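Long-range contacts in protein 1d10 (Caenorhabditis elegans, PDB 1T9F), which is of unknown function but folds as a beta-trefoil of MIR repeats related to the SDF2 family: residues L24-V29 / Q38-V43; G83-S88 / T113-T118. All coordinates share one frame; numbering follows the deposited sequence.

Overall arrangement
Contact 1 and contact 2 are both largely buried, with centres about 14 Å apart, and both involve the sheet built from the trefoil's hairpins. Contact 1 pairs the two strands of one hairpin, so backbone bonds, two histidines and small hydroxyl side chains carry it, and near Asp28 it reaches the exposed surface. Contact 2 instead joins a hairpin strand to the turn and strand entering the barrel, residues 113-118; its short segments run at nearly a right angle, and an indole, an imidazole, a carboxylate and a water replace strand pairing. Leu86 of contact 2 packs on Leu24 and Val40 of contact 1, linking the two through apolar side chains.

Contact 1: residues L24-V29 / Q38-V43; sequences LHSHDV and QSVTAV
The antiparallel hairpin that strand 24-27 forms with strand 38-43 is fastened at His25 and Thr41, a hydrogen-bonded pair. His25 N donates to Thr41 O over 2.7 Å, and Thr41 N returns a bond to His25 O at 2.9 Å. With CG anti to its backbone N (chi1 -176°), the His25 ring lies under Val43, whose CG1 makes a CH-pi contact 3.8 Å from the ring centroid. Thr41 OG1 lies alongside this imidazole but donates its hydrogen bond to Gln157 OE1. On the other face of the sheet, Leu24 CD1 meets Val40 CG1 at 3.7 Å, and both side chains also touch Val160. Such hairpins recur through the beta-trefoil, and strand 38-43 pairs further with strands 100-105 and 158-163 of the other two. Beyond the regular pairing, the chain turns a corner at Asp28, the centre of an inverse gamma turn, and side chains join the backbone in holding the strands. His27 CG sits between the backbone N and the carbonyl carbon (chi1 37°), which brings NE2 within 3.0 Å of Ser39 OG, close to the ring plane. Ser39 OG in turn donates to Val29 O at 2.8 Å, from above the carbonyl plane, while Ser39 N also donates to this oxygen, at 2.9 Å. An alanine in place of His27 would probably leave Ser39 OG without its N-H donor and open a gap beside Thr41 CG2. Ser26 OG lies 2.9 Å from Ser39 O and also near Gln38 OE1, two acceptors for its single proton.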
ATOM      1  N   LEU A  24       4.956   5.086  -1.641  1.00 11.44           N
ATOM      2  CA  LEU A  24       4.029   4.792  -0.540  1.00 10.82           C
ATOM      3  C   LEU A  24       4.852   4.964   0.721  1.00 12.80           C
ATOM      4  O   LEU A  24       6.000   4.496   0.795  1.00 11.97           O
ATOM      5  CB  LEU A  24       3.483   3.369  -0.648  1.00 12.78           C
ATOM      6  CG  LEU A  24       2.325   3.061   0.309  1.00 10.91           C
ATOM      7  CD1 LEU A  24       1.182   4.018   0.061  1.00 13.86           C
ATOM      8  CD2 LEU A  24       1.866   1.627   0.111  1.00  9.77           C
ATOM      9  N   HIS A  25       4.259   5.582   1.736  1.00 13.24           N
ATOM     10  CA  HIS A  25       5.039   5.923   2.919  1.00 10.40           C
ATOM     11  C   HIS A  25       4.219   5.969   4.206  1.00 17.84           C
ATOM     12  O   HIS A  25       2.993   6.145   4.183  1.00 15.55           O
ATOM     13  CB  HIS A  25       5.647   7.305   2.613  1.00 15.13           C
ATOM     14  CG  HIS A  25       6.587   7.844   3.649  1.00 22.74           C
ATOM     15  ND1 HIS A  25       6.162   8.605   4.715  1.00 28.39           N
ATOM     16  CD2 HIS A  25       7.941   7.827   3.716  1.00 16.33           C
ATOM     17  CE1 HIS A  25       7.212   9.037   5.394  1.00 20.73           C
ATOM     18  NE2 HIS A  25       8.303   8.579   4.807  1.00 23.95           N
ATOM     19  N   SER A  26       4.897   5.780   5.328  1.00 16.17           N
ATOM     20  CA  SER A  26       4.230   5.897   6.613  1.00 16.77           C
ATOM     21  C   SER A  26       5.215   6.461   7.622  1.00 24.09           C
ATOM     22  O   SER A  26       6.398   6.617   7.321  1.00 20.56           O
ATOM     23  CB  SER A  26       3.666   4.572   7.090  1.00 15.48           C
ATOM     24  OG  SER A  26       2.695   4.829   8.096  1.00 19.35           O
ATOM     25  N   HIS A  27       4.730   6.753   8.823  1.00 20.47           N
ATOM     26  CA  HIS A  27       5.570   7.370   9.839  1.00 24.37           C
ATOM     27  C   HIS A  27       4.783   7.438  11.138  1.00 24.45           C
ATOM     28  O   HIS A  27       3.650   6.979  11.193  1.00 22.36           O
ATOM     29  CB  HIS A  27       5.922   8.768   9.349  1.00 21.36           C
ATOM     30  CG  HIS A  27       4.796   9.432   8.621  1.00 18.89           C
ATOM     31  ND1 HIS A  27       4.986  10.453   7.716  1.00 21.40           N
ATOM     32  CD2 HIS A  27       3.458   9.216   8.666  1.00 20.77           C
ATOM     33  CE1 HIS A  27       3.816  10.838   7.236  1.00 18.99           C
ATOM     34  NE2 HIS A  27       2.872  10.103   7.797  1.00 16.44           N
ATOM     35  N   ASP A  28       5.374   8.021  12.174  1.00 29.95           N
ATOM     36  CA  ASP A  28       4.708   8.113  13.470  1.00 30.32           C
ATOM     37  C   ASP A  28       3.804   9.336  13.560  1.00 34.98           C
ATOM     38  O   ASP A  28       3.820  10.062  14.557  1.00 47.26           O
ATOM     39  CB  ASP A  28       5.746   8.167  14.598  1.00 34.20           C
ATOM     40  CG  ASP A  28       5.173   7.731  15.937  1.00 47.14           C
ATOM     41  OD1 ASP A  28       4.008   8.075  16.227  1.00 52.03           O
ATOM     42  OD2 ASP A  28       5.891   7.049  16.701  1.00 42.39           O
ATOM     43  N   VAL A  29       3.028   9.573  12.510  1.00 32.28           N
ATOM     44  CA  VAL A  29       2.100  10.697  12.472  1.00 24.97           C
ATOM     45  C   VAL A  29       0.712  10.102  12.305  1.00 36.24           C
ATOM     46  O   VAL A  29       0.439   9.435  11.309  1.00 30.64           O
ATOM     47  CB  VAL A  29       2.393  11.635  11.279  1.00 29.49           C
ATOM     48  CG1 VAL A  29       1.343  12.734  11.206  1.00 22.95           C
ATOM     49  CG2 VAL A  29       3.787  12.243  11.419  1.00 27.27           C
ATOM     50  N   GLN A  38      -2.534   5.586  12.577  1.00 23.53           N
ATOM     51  CA  GLN A  38      -1.330   6.078  11.911  1.00 23.22           C
ATOM     52  C   GLN A  38      -1.626   6.352  10.444  1.00 22.82           C
ATOM     53  O   GLN A  38      -2.206   5.515   9.760  1.00 23.62           O
ATOM     54  CB  GLN A  38      -0.215   5.044  12.025  1.00 21.79           C
ATOM     55  CG  GLN A  38       1.156   5.569  11.666  1.00 18.27           C
ATOM     56  CD  GLN A  38       2.230   4.534  11.890  1.00 29.61           C
ATOM     57  OE1 GLN A  38       2.748   3.933  10.941  1.00 25.89           O
ATOM     58  NE2 GLN A  38       2.560   4.300  13.152  1.00 22.57           N
ATOM     59  N   SER A  39      -1.223   7.525   9.966  1.00 24.36           N
ATOM     60  CA  SER A  39      -1.472   7.903   8.583  1.00 20.75           C
ATOM     61  C   SER A  39      -0.562   7.207   7.567  1.00 24.93           C
ATOM     62  O   SER A  39       0.489   6.657   7.913  1.00 20.82           O
ATOM     63  CB  SER A  39      -1.322   9.413   8.415  1.00 22.06           C
ATOM     64  OG  SER A  39       0.018   9.822   8.617  1.00 28.40           O
ATOM     65  N   VAL A  40      -0.991   7.249   6.308  1.00 22.74           N
ATOM     66  CA  VAL A  40      -0.249   6.677   5.190  1.00 18.26           C
ATOM     67  C   VAL A  40      -0.244   7.748   4.113  1.00 17.40           C
ATOM     68  O   VAL A  40      -1.280   8.337   3.818  1.00 22.30           O
ATOM     69  CB  VAL A  40      -0.940   5.421   4.620  1.00 19.67           C
ATOM     70  CG1 VAL A  40      -0.251   4.986   3.324  1.00 13.08           C
ATOM     71  CG2 VAL A  40      -0.898   4.295   5.645  1.00 18.01           C
ATOM     72  N   THR A  41       0.919   8.009   3.533  1.00 19.62           N
ATOM     73  CA  THR A  41       1.032   9.021   2.489  1.00 17.41           C
ATOM     74  C   THR A  41       1.919   8.516   1.358  1.00 16.60           C
ATOM     75  O   THR A  41       2.314   7.348   1.330  1.00 17.67           O
ATOM     76  CB  THR A  41       1.693  10.303   3.027  1.00 22.94           C
ATOM     77  OG1 THR A  41       3.085  10.041   3.278  1.00 15.08           O
ATOM     78  CG2 THR A  41       1.017  10.756   4.330  1.00 17.23           C
ATOM     79  N   ALA A  42       2.224   9.414   0.424  1.00 16.39           N
ATOM     80  CA  ALA A  42       3.115   9.105  -0.682  1.00 16.69           C
ATOM     81  C   ALA A  42       4.086  10.276  -0.716  1.00 19.41           C
ATOM     82  O   ALA A  42       3.667  11.438  -0.731  1.00 19.59           O
ATOM     83  CB  ALA A  42       2.349   9.001  -1.988  1.00 20.71           C
ATOM     84  N   VAL A  43       5.380   9.974  -0.737  1.00 14.96           N
ATOM     85  CA  VAL A  43       6.398  11.016  -0.721  1.00 21.07           C
ATOM     86  C   VAL A  43       7.253  11.154  -1.975  1.00 16.54           C
ATOM     87  O   VAL A  43       7.666  10.166  -2.577  1.00 18.70           O
ATOM     88  CB  VAL A  43       7.349  10.806   0.474  1.00 16.05           C
ATOM     89  CG1 VAL A  43       6.571  10.948   1.773  1.00 22.34           C
ATOM     90  CG2 VAL A  43       7.982   9.416   0.395  1.00 15.79           C
TER

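Contact 2: residues G83-S88 / T113-T118; sequences GTFLHS and TGDDWT
Two nearly straight hydrogen bonds from ring N-H groups tie His87 and Leu86 to Asp115 and Trp117. His87 ND1 donates to Asp115 OD1 over 2.6 Å, with the oxygen in the imidazole plane but the ring nitrogen above the carboxylate plane; the two planes stand 71° apart. The second carboxylate oxygen, OD2, is held by Ser111 and Asp112, so both ends of the group are fixed and its negative charge would be well placed to polarise the imidazole. Trp117 NE1 points at Leu86 O, 3.0 Å away and in the indole plane, although it meets that carbonyl from well above the carbonyl plane. A water donates to the same Leu86 O and, at 2.6 Å, to Asp115 O, bridging the two backbones. These bonds sew strand 85-89, from a hairpin of the beta-trefoil, to the short 3-10 turn 113-115 and to strand 117-120 of the barrel. Backbone polar contact is slighter: Ser88 N reaches Gly114 O in a weak bond of 3.4 Å, and that oxygen, which also accepts from His136 NE2, rests over one face of the His87 ring. Gly114 CA comes within 3.7 Å of His87 CE1, a spot where a CB would clash. Phe85 CB meets the carboxylate carbon Asp115 CG at 3.6 Å, a van der Waals contact with a polar group. The apolar part belongs to Leu86, whose CG is anti to its backbone N (chi1 -170°). This places CG beside the indole, and CD2 then lies over the five-membered ring of Trp117, 3.9 Å from its centroid and 25° off the normal.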
ATOM      1  N   GLY A  83       6.151  -1.425  12.107  1.00 24.79           N
ATOM      2  CA  GLY A  83       5.561  -2.734  12.314  1.00 32.71           C
ATOM      3  C   GLY A  83       4.070  -2.856  12.053  1.00 30.03           C
ATOM      4  O   GLY A  83       3.476  -3.900  12.328  1.00 25.94           O
ATOM      5  N   THR A  84       3.472  -1.793  11.526  1.00 17.98           N
ATOM      6  CA  THR A  84       2.051  -1.756  11.213  1.00 19.89           C
ATOM      7  C   THR A  84       1.767  -2.369   9.829  1.00 19.98           C
ATOM      8  O   THR A  84       2.695  -2.737   9.102  1.00 15.58           O
ATOM      9  CB  THR A  84       1.550  -0.309  11.200  1.00 18.62           C
ATOM     10  OG1 THR A  84       2.421   0.469  10.376  1.00 23.14           O
ATOM     11  CG2 THR A  84       1.529   0.282  12.609  1.00 22.72           C
ATOM     12  N   PHE A  85       0.486  -2.465   9.471  1.00 17.92           N
ATOM     13  CA  PHE A  85       0.085  -3.011   8.174  1.00 18.35           C
ATOM     14  C   PHE A  85      -0.797  -2.036   7.395  1.00 18.27           C
ATOM     15  O   PHE A  85      -1.591  -1.300   7.982  1.00 23.05           O
ATOM     16  CB  PHE A  85      -0.676  -4.339   8.347  1.00 22.41           C
ATOM     17  CG  PHE A  85       0.215  -5.532   8.580  1.00 21.72           C
ATOM     18  CD1 PHE A  85       0.563  -5.920   9.869  1.00 18.02           C
ATOM     19  CD2 PHE A  85       0.718  -6.259   7.502  1.00 15.54           C
ATOM     20  CE1 PHE A  85       1.401  -7.013  10.086  1.00 15.30           C
ATOM     21  CE2 PHE A  85       1.553  -7.350   7.706  1.00 13.76           C
ATOM     22  CZ  PHE A  85       1.897  -7.730   9.006  1.00 20.90           C
ATOM     23  N   LEU A  86      -0.652  -2.021   6.071  1.00 19.81           N
ATOM     24  CA  LEU A  86      -1.475  -1.151   5.242  1.00 12.06           C
ATOM     25  C   LEU A  86      -2.903  -1.607   5.538  1.00 17.67           C
ATOM     26  O   LEU A  86      -3.246  -2.779   5.347  1.00 19.96           O
ATOM     27  CB  LEU A  86      -1.153  -1.369   3.771  1.00 16.62           C
ATOM     28  CG  LEU A  86      -1.767  -0.352   2.823  1.00 15.69           C
ATOM     29  CD1 LEU A  86      -1.208   1.045   3.137  1.00 15.71           C
ATOM     30  CD2 LEU A  86      -1.459  -0.759   1.392  1.00 13.78           C
ATOM     31  N   HIS A  87      -3.738  -0.674   5.968  1.00 17.70           N
ATOM     32  CA  HIS A  87      -5.094  -1.005   6.388  1.00 24.95           C
ATOM     33  C   HIS A  87      -6.169  -0.100   5.812  1.00 22.73           C
ATOM     34  O   HIS A  87      -5.916   1.059   5.477  1.00 22.46           O
ATOM     35  CB  HIS A  87      -5.137  -0.904   7.916  1.00 20.61           C
ATOM     36  CG  HIS A  87      -6.367  -1.476   8.545  1.00 20.55           C
ATOM     37  ND1 HIS A  87      -6.448  -2.792   8.952  1.00 22.75           N
ATOM     38  CD2 HIS A  87      -7.536  -0.897   8.910  1.00 29.16           C
ATOM     39  CE1 HIS A  87      -7.611  -2.995   9.547  1.00 23.47           C
ATOM     40  NE2 HIS A  87      -8.289  -1.861   9.536  1.00 22.42           N
ATOM     41  N   SER A  88      -7.374  -0.644   5.678  1.00 23.14           N
ATOM     42  CA  SER A  88      -8.494   0.157   5.220  1.00 21.91           C
ATOM     43  C   SER A  88      -9.752  -0.260   5.961  1.00 27.58           C
ATOM     44  O   SER A  88      -9.795  -1.310   6.610  1.00 20.45           O
ATOM     45  CB  SER A  88      -8.709   0.053   3.720  1.00 21.58           C
ATOM     46  OG  SER A  88      -9.339   1.251   3.281  1.00 20.62           O
ATOM     47  N   THR A 113      -8.593  -9.167   8.813  1.00 26.65           N
ATOM     48  CA  THR A 113      -8.971  -9.153   7.393  1.00 25.17           C
ATOM     49  C   THR A 113      -8.882  -7.766   6.746  1.00 23.58           C
ATOM     50  O   THR A 113      -8.786  -7.644   5.520  1.00 20.37           O
ATOM     51  CB  THR A 113     -10.411  -9.702   7.180  1.00 21.23           C
ATOM     52  OG1 THR A 113     -11.356  -8.876   7.874  1.00 25.42           O
ATOM     53  CG2 THR A 113     -10.519 -11.124   7.688  1.00 31.36           C
ATOM     54  N   GLY A 114      -8.927  -6.723   7.567  1.00 19.33           N
ATOM     55  CA  GLY A 114      -8.836  -5.371   7.042  1.00 16.23           C
ATOM     56  C   GLY A 114      -7.472  -5.053   6.441  1.00 17.50           C
ATOM     57  O   GLY A 114      -7.315  -4.027   5.776  1.00 21.71           O
ATOM     58  N   ASP A 115      -6.490  -5.921   6.674  1.00 14.38           N
ATOM     59  CA  ASP A 115      -5.139  -5.720   6.155  1.00 14.69           C
ATOM     60  C   ASP A 115      -4.917  -6.389   4.794  1.00 22.75           C
ATOM     61  O   ASP A 115      -3.863  -6.195   4.181  1.00 17.00           O
ATOM     62  CB  ASP A 115      -4.083  -6.271   7.130  1.00 11.31           C
ATOM     63  CG  ASP A 115      -4.075  -5.549   8.476  1.00 20.68           C
ATOM     64  OD1 ASP A 115      -4.374  -4.339   8.512  1.00 20.93           O
ATOM     65  OD2 ASP A 115      -3.744  -6.198   9.495  1.00 19.47           O
ATOM     66  N   ASP A 116      -5.902  -7.170   4.332  1.00 16.29           N
ATOM     67  CA  ASP A 116      -5.790  -7.885   3.059  1.00 15.04           C
ATOM     68  C   ASP A 116      -6.042  -7.043   1.806  1.00 11.53           C
ATOM     69  O   ASP A 116      -7.049  -6.345   1.702  1.00 18.19           O
ATOM     70  CB  ASP A 116      -6.748  -9.089   3.021  1.00 21.95           C
ATOM     71  CG  ASP A 116      -6.337 -10.216   3.964  1.00 30.84           C
ATOM     72  OD1 ASP A 116      -5.135 -10.332   4.301  1.00 24.55           O
ATOM     73  OD2 ASP A 116      -7.229 -11.005   4.353  1.00 28.43           O
ATOM     74  N   TRP A 117      -5.125  -7.144   0.848  1.00 16.58           N
ATOM     75  CA  TRP A 117      -5.233  -6.428  -0.419  1.00 16.95           C
ATOM     76  C   TRP A 117      -5.036  -7.406  -1.578  1.00 23.66           C
ATOM     77  O   TRP A 117      -4.100  -8.207  -1.567  1.00 20.27           O
ATOM     78  CB  TRP A 117      -4.170  -5.331  -0.527  1.00 17.98           C
ATOM     79  CG  TRP A 117      -4.280  -4.269   0.523  1.00 15.86           C
ATOM     80  CD1 TRP A 117      -3.818  -4.338   1.804  1.00 20.12           C
ATOM     81  CD2 TRP A 117      -4.897  -2.983   0.387  1.00 17.06           C
ATOM     82  NE1 TRP A 117      -4.103  -3.175   2.476  1.00 15.44           N
ATOM     83  CE2 TRP A 117      -4.767  -2.326   1.633  1.00 13.01           C
ATOM     84  CE3 TRP A 117      -5.545  -2.323  -0.661  1.00 20.42           C
ATOM     85  CZ2 TRP A 117      -5.262  -1.040   1.858  1.00 15.09           C
ATOM     86  CZ3 TRP A 117      -6.038  -1.037  -0.438  1.00 25.06           C
ATOM     87  CH2 TRP A 117      -5.894  -0.411   0.815  1.00 21.57           C
ATOM     88  N   THR A 118      -5.920  -7.338  -2.568  1.00 17.03           N
ATOM     89  CA  THR A 118      -5.822  -8.208  -3.731  1.00 15.09           C
ATOM     90  C   THR A 118      -4.875  -7.567  -4.725  1.00 14.33           C
ATOM     91  O   THR A 118      -5.018  -6.388  -5.054  1.00 21.35           O
ATOM     92  CB  THR A 118      -7.189  -8.393  -4.409  1.00 17.86           C
ATOM     93  OG1 THR A 118      -8.108  -8.968  -3.478  1.00 18.87           O
ATOM     94  CG2 THR A 118      -7.062  -9.317  -5.617  1.00 25.03           C
TER
HETATM   95  O   HOH W   1      -1.575  -5.071   4.886  1.00 16.57           O